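PDB 3CDX: Succinylglutamatedesuccinylase/aspartoacylase from Rhodobacter sphaeroides 2.4.1, which probably acts as a zinc-dependent hydrolase of the succinylglutamate desuccinylase/aspartoacylase family, cleaving carbon-nitrogen bonds in linear amides, and carries a bound calcium ion here. Local coordinates for residues M271-G276 / L308-R313. Sequence-based numbering, arbitrary orientation.
Sequences MAPRTG and LELLYR
Pro273 meets Leu308 and Leu310 where the connection between strands 259-271 and 276-280 runs alongside strand 308-311 in the opposite direction, an outermost strand, within this chain, of a four-stranded antiparallel sheet in the all-beta C-terminal part of the chain. No hydrogen bond joins the two segments; the contact is apolar and lies away from the metal site. Leu310 can be followed outward from CB, which points at the 271-276 segment. Its CG stands anti to the carbonyl carbon (chi1 -55°), and there the side chain forks. Leu310 CD1 runs to the backbone of the connection, lying 3.6 Å from Met271 O and 4.2 Å from Ala272 CA. Leu310 CD2 turns to the proline ring and touches Pro273 CD at 3.8 Å, the leucine and the ring sliding past each other in opposite directions. Leu308, two residues earlier and on the same side of the strand, meets that ring differently: its CG is anti to the backbone N (chi1 178°), and the two side chains reach toward each other tip to tip, Leu308 CD2 lying 3.9 Å from Pro273 CG. Ile297 of the adjacent strand 293-298 also touches Pro273 and Ala272, while Val333 and Val270 pack on Leu310. Arg274 NH1 makes a salt bridge with Asp302 of the second subunit, while Arg274 CG lies 4.3 Å from Leu308 CD2.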
# COMPACT_ATOMS: atom_id res chain seq x y z
N MET A 271 18.77 13.44 -22.04
CA MET A 271 18.33 13.31 -20.66
C MET A 271 17.35 14.43 -20.27
O MET A 271 17.50 15.58 -20.68
CB MET A 271 19.56 13.31 -19.76
CG MET A 271 20.61 12.22 -20.12
SD MET A 271 20.13 10.51 -19.86
CE MET A 271 19.93 10.44 -18.09
N ALA A 272 16.33 14.09 -19.49
CA ALA A 272 15.45 15.10 -18.89
C ALA A 272 16.10 15.78 -17.65
O ALA A 272 16.38 15.10 -16.64
CB ALA A 272 14.10 14.46 -18.49
N PRO A 273 16.33 17.11 -17.71
CA PRO A 273 16.89 17.77 -16.53
C PRO A 273 15.84 18.13 -15.50
O PRO A 273 16.17 18.45 -14.35
CB PRO A 273 17.52 19.05 -17.10
CG PRO A 273 17.20 19.06 -18.60
CD PRO A 273 16.16 18.06 -18.83
N ARG A 274 14.58 18.11 -15.92
CA ARG A 274 13.50 18.44 -15.02
C ARG A 274 12.38 17.43 -15.18
O ARG A 274 12.21 16.82 -16.24
CB ARG A 274 12.98 19.87 -15.23
CG ARG A 274 13.97 21.03 -14.95
CD ARG A 274 14.32 21.25 -13.45
NE ARG A 274 15.42 22.21 -13.31
CZ ARG A 274 16.26 22.31 -12.28
NH1 ARG A 274 16.17 21.51 -11.22
NH2 ARG A 274 17.23 23.23 -12.31
N THR A 275 11.64 17.23 -14.10
CA THR A 275 10.37 16.49 -14.16
C THR A 275 9.29 17.32 -14.88
O THR A 275 9.06 18.49 -14.57
CB THR A 275 9.97 16.06 -12.76
OG1 THR A 275 10.97 15.16 -12.28
CG2 THR A 275 8.59 15.33 -12.76
N GLY A 276 8.66 16.74 -15.89
CA GLY A 276 7.50 17.38 -16.49
C GLY A 276 6.95 16.55 -17.62
O GLY A 276 7.23 15.37 -17.72
N LEU A 308 10.72 23.59 -21.62
CA LEU A 308 12.16 23.48 -21.76
C LEU A 308 12.53 22.64 -22.98
O LEU A 308 12.26 21.44 -23.03
CB LEU A 308 12.77 22.91 -20.47
CG LEU A 308 14.28 22.67 -20.40
CD1 LEU A 308 15.04 24.03 -20.35
CD2 LEU A 308 14.58 21.83 -19.14
N GLU A 309 13.17 23.29 -23.97
CA GLU A 309 13.65 22.62 -25.17
C GLU A 309 14.85 21.70 -24.89
O GLU A 309 15.83 22.13 -24.24
CB GLU A 309 14.07 23.65 -26.22
CG GLU A 309 14.36 23.04 -27.63
CD GLU A 309 14.90 24.09 -28.63
OE1 GLU A 309 15.13 25.23 -28.20
OE2 GLU A 309 15.09 23.76 -29.82
N LEU A 310 14.78 20.46 -25.39
CA LEU A 310 15.92 19.51 -25.36
C LEU A 310 16.46 19.27 -26.75
O LEU A 310 15.67 19.19 -27.69
CB LEU A 310 15.52 18.12 -24.78
CG LEU A 310 14.86 18.10 -23.39
CD1 LEU A 310 14.82 16.71 -22.77
CD2 LEU A 310 15.54 19.09 -22.44
N LEU A 311 17.78 19.10 -26.88
CA LEU A 311 18.41 18.85 -28.19
C LEU A 311 19.08 17.48 -28.24
O LEU A 311 19.64 17.05 -27.23
CB LEU A 311 19.48 19.92 -28.51
CG LEU A 311 19.11 21.40 -28.31
CD1 LEU A 311 20.35 22.27 -28.61
CD2 LEU A 311 17.92 21.78 -29.18
N TYR A 312 19.02 16.82 -29.38
CA TYR A 312 19.90 15.69 -29.68
C TYR A 312 21.36 16.19 -29.78
O TYR A 312 21.60 17.31 -30.22
CB TYR A 312 19.56 15.03 -31.03
CG TYR A 312 18.16 14.47 -31.17
CD1 TYR A 312 17.77 13.29 -30.54
CD2 TYR A 312 17.22 15.13 -31.96
CE1 TYR A 312 16.44 12.77 -30.69
CE2 TYR A 312 15.92 14.64 -32.12
CZ TYR A 312 15.54 13.47 -31.48
OH TYR A 312 14.26 13.01 -31.67
N ARG A 313 22.30 15.32 -29.40
CA ARG A 313 23.73 15.63 -29.43
C ARG A 313 24.53 14.60 -30.22
O ARG A 313 25.77 14.54 -30.10
CB ARG A 313 24.27 15.75 -28.00
CG ARG A 313 23.62 16.84 -27.18
CD ARG A 313 23.88 18.17 -27.82
NE ARG A 313 23.47 19.28 -26.97
CZ ARG A 313 23.43 20.54 -27.38
NH1 ARG A 313 23.77 20.82 -28.64
NH2 ARG A 313 23.05 21.50 -26.53